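Local coordinates for putative uncharacterized protein (Leishmania major, PDB 3M3I), which is of unknown function but belongs to the cupin superfamily (DUF985) and forms a two-chain assembly, at residues A[61-66]-A[174-179]. Numbering follows the deposited sequence.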
ATOM      1  N   THR A  61       4.168  -2.926  -8.945  1.00 57.69           N
ATOM      2  CA  THR A  61       5.496  -2.884  -8.377  1.00 57.08           C
ATOM      3  C   THR A  61       5.336  -2.076  -7.109  1.00 57.16           C
ATOM      4  O   THR A  61       4.503  -1.184  -7.063  1.00 57.75           O
ATOM      5  CB  THR A  61       6.509  -2.207  -9.326  1.00 56.83           C
ATOM      6  OG1 THR A  61       6.057  -0.902  -9.670  1.00 57.09           O
ATOM      7  CG2 THR A  61       6.697  -3.012 -10.616  1.00 57.12           C
ATOM      8  N   THR A  62       6.095  -2.404  -6.064  1.00 56.96           N
ATOM      9  CA  THR A  62       6.009  -1.662  -4.789  1.00 57.24           C
ATOM     10  C   THR A  62       7.386  -1.222  -4.330  1.00 56.92           C
ATOM     11  O   THR A  62       8.400  -1.783  -4.755  1.00 56.67           O
ATOM     12  CB  THR A  62       5.362  -2.476  -3.621  1.00 57.88           C
ATOM     13  OG1 THR A  62       6.373  -3.240  -2.957  1.00 57.63           O
ATOM     14  CG2 THR A  62       4.250  -3.406  -4.105  1.00 58.65           C
ATOM     15  N   ILE A  63       7.404  -0.213  -3.458  1.00 57.41           N
ATOM     16  CA  ILE A  63       8.641   0.313  -2.881  1.00 57.55           C
ATOM     17  C   ILE A  63       8.406   0.889  -1.499  1.00 58.30           C
ATOM     18  O   ILE A  63       7.291   1.208  -1.130  1.00 59.06           O
ATOM     19  CB  ILE A  63       9.282   1.435  -3.749  1.00 58.11           C
ATOM     20  CG1 ILE A  63       8.414   2.686  -3.779  1.00 59.30           C
ATOM     21  CG2 ILE A  63       9.543   0.969  -5.181  1.00 57.71           C
ATOM     22  CD1 ILE A  63       9.136   3.901  -4.332  1.00 60.61           C
ATOM     23  N   TYR A  64       9.484   0.988  -0.729  1.00 58.45           N
ATOM     24  CA  TYR A  64       9.528   1.823   0.448  1.00 59.50           C
ATOM     25  C   TYR A  64      10.068   3.187   0.011  1.00 60.69           C
ATOM     26  O   TYR A  64      11.060   3.258  -0.681  1.00 60.64           O
ATOM     27  CB  TYR A  64      10.459   1.229   1.468  1.00 59.36           C
ATOM     28  CG  TYR A  64       9.964  -0.007   2.189  1.00 58.97           C
ATOM     29  CD1 TYR A  64       8.864   0.048   3.042  1.00 59.71           C
ATOM     30  CD2 TYR A  64      10.628  -1.210   2.067  1.00 58.50           C
ATOM     31  CE1 TYR A  64       8.439  -1.075   3.731  1.00 59.88           C
ATOM     32  CE2 TYR A  64      10.207  -2.332   2.744  1.00 58.74           C
ATOM     33  CZ  TYR A  64       9.121  -2.263   3.577  1.00 59.38           C
ATOM     34  OH  TYR A  64       8.715  -3.391   4.258  1.00 60.10           O
ATOM     35  N   PHE A  65       9.410   4.270   0.397  1.00 70.04           N
ATOM     36  CA  PHE A  65       9.892   5.601   0.067  1.00 69.82           C
ATOM     37  C   PHE A  65      10.010   6.462   1.315  1.00 70.30           C
ATOM     38  O   PHE A  65       9.047   6.598   2.053  1.00 70.07           O
ATOM     39  CB  PHE A  65       8.965   6.272  -0.946  1.00 68.73           C
ATOM     40  CG  PHE A  65       9.464   7.596  -1.408  1.00 68.68           C
ATOM     41  CD1 PHE A  65      10.452   7.678  -2.375  1.00 69.20           C
ATOM     42  CD2 PHE A  65       8.985   8.762  -0.851  1.00 68.48           C
ATOM     43  CE1 PHE A  65      10.931   8.905  -2.796  1.00 69.51           C
ATOM     44  CE2 PHE A  65       9.457   9.994  -1.271  1.00 68.73           C
ATOM     45  CZ  PHE A  65      10.438  10.062  -2.241  1.00 69.26           C
ATOM     46  N   LEU A  66      11.187   7.044   1.540  1.00 71.37           N
ATOM     47  CA  LEU A  66      11.400   7.981   2.656  1.00 72.30           C
ATOM     48  C   LEU A  66      11.801   9.356   2.116  1.00 72.56           C
ATOM     49  O   LEU A  66      12.542   9.471   1.143  1.00 72.84           O
ATOM     50  CB  LEU A  66      12.421   7.419   3.655  1.00 74.10           C
ATOM     51  CG  LEU A  66      12.849   8.235   4.889  1.00 75.79           C
ATOM     52  CD1 LEU A  66      13.356   7.334   6.033  1.00 77.38           C
ATOM     53  CD2 LEU A  66      13.922   9.255   4.527  1.00 77.17           C
ATOM     54  N   VAL A 174       7.014   5.954   3.902  1.00 76.48           N
ATOM     55  CA  VAL A 174       5.795   5.411   3.330  1.00 76.33           C
ATOM     56  C   VAL A 174       6.127   4.175   2.507  1.00 77.45           C
ATOM     57  O   VAL A 174       7.290   3.821   2.334  1.00 78.56           O
ATOM     58  CB  VAL A 174       5.045   6.449   2.401  1.00 76.51           C
ATOM     59  CG1 VAL A 174       4.548   7.637   3.178  1.00 76.05           C
ATOM     60  CG2 VAL A 174       5.926   6.902   1.242  1.00 77.61           C
ATOM     61  N   SER A 175       5.081   3.519   2.022  1.00 77.54           N
ATOM     62  CA  SER A 175       5.190   2.579   0.929  1.00 79.15           C
ATOM     63  C   SER A 175       4.449   3.173  -0.251  1.00 79.98           C
ATOM     64  O   SER A 175       3.435   3.834  -0.066  1.00 79.19           O
ATOM     65  CB  SER A 175       4.590   1.231   1.306  1.00 79.14           C
ATOM     66  OG  SER A 175       5.383   0.581   2.266  1.00 79.34           O
ATOM     67  N   CYS A 176       4.982   2.952  -1.455  1.00 82.24           N
ATOM     68  CA  CYS A 176       4.310   3.320  -2.686  1.00 84.08           C
ATOM     69  C   CYS A 176       4.060   2.085  -3.545  1.00 86.42           C
ATOM     70  O   CYS A 176       4.916   1.210  -3.654  1.00 87.72           O
ATOM     71  CB  CYS A 176       5.146   4.322  -3.468  1.00 85.62           C
ATOM     72  SG  CYS A 176       5.588   5.796  -2.560  1.00 83.35           S
ATOM     73  N   ILE A 177       2.888   2.022  -4.169  1.00 61.84           N
ATOM     74  CA  ILE A 177       2.581   0.949  -5.123  1.00 61.70           C
ATOM     75  C   ILE A 177       2.179   1.584  -6.440  1.00 60.76           C
ATOM     76  O   ILE A 177       1.260   2.372  -6.462  1.00 60.54           O
ATOM     77  CB  ILE A 177       1.438   0.056  -4.599  1.00 62.40           C
ATOM     78  CG1 ILE A 177       1.765  -0.446  -3.197  1.00 63.56           C
ATOM     79  CG2 ILE A 177       1.192  -1.132  -5.503  1.00 62.47           C
ATOM     80  CD1 ILE A 177       0.594  -1.141  -2.562  1.00 64.43           C
ATOM     81  N   VAL A 178       2.890   1.275  -7.521  1.00 60.41           N
ATOM     82  CA  VAL A 178       2.489   1.726  -8.849  1.00 59.77           C
ATOM     83  C   VAL A 178       1.842   0.559  -9.576  1.00 60.00           C
ATOM     84  O   VAL A 178       2.389  -0.533  -9.582  1.00 60.45           O
ATOM     85  CB  VAL A 178       3.678   2.279  -9.660  1.00 59.40           C
ATOM     86  CG1 VAL A 178       3.174   2.971 -10.922  1.00 58.92           C
ATOM     87  CG2 VAL A 178       4.502   3.238  -8.822  1.00 59.43           C
ATOM     88  N   SER A 179       0.650   0.781 -10.131  1.00 59.92           N
ATOM     89  CA  SER A 179      -0.098  -0.261 -10.858  1.00 60.29           C
ATOM     90  C   SER A 179      -0.993   0.311 -11.958  1.00 60.18           C
ATOM     91  O   SER A 179      -1.869   1.143 -11.679  1.00 60.28           O
ATOM     92  CB  SER A 179      -0.968  -1.082  -9.917  1.00 61.03           C
ATOM     93  OG  SER A 179      -1.826  -1.946 -10.650  1.00 61.50           O
TER
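Thr61 pairs with Val178, Ile63 with Cys176 and Phe65 with Val174, two backbone N-H to O=C hydrogen bonds in each pair, joining 61-66 to 174-179 as antiparallel neighbours whose short axes approach to 4.5 Å at 144°. The two strands lie inside a curled antiparallel sheet, consistent with the beta-barrel fold of cupins, with strand 38-44 beyond 61-66 and strand 81-87 beyond 174-179. Val174 N to Phe65 O is 2.8 Å. The Phe65 N to Val174 O bond departs most from the carbonyl plane, its donor lying 42° above it.

Thr62, Tyr64, Ser175 and Ile177 occupy the face that meets the second subunit. Thr62 CG2 lies alongside Ile177 CG1 at 4.0 Å. Thr62 OG1 is hydrogen-bonded to Gln147 OE1 of the second subunit, and Ile177 packs on its own counterpart there. Tyr64 lays CD1 beside Ser175 OG at 3.6 Å, and that hydroxyl is hydrogen-bonded to His87. Val174 O sits at the edge of the tyrosine ring.

The other face carries Thr61, Ile63, Phe65, Val174, Cys176 and Val178. Thr61 OG1 sits near Val178 CB but bonds to the backbone N of Phe182. Ile63 CG1 packs on Cys176 CB at 3.7 Å. Phe65 has CG anti to the backbone N (chi1 -175°), which takes its ring up off the sheet, where it meets Trp84 of strand 81-87. Its CB touches Val174 CG2, a methyl that also lies at the ring edge. Cys176 SG lies 3.8 Å from Phe65 CB. It makes an oblique sulfur-aromatic contact with the Phe65 ring, 5.4 Å from its centroid.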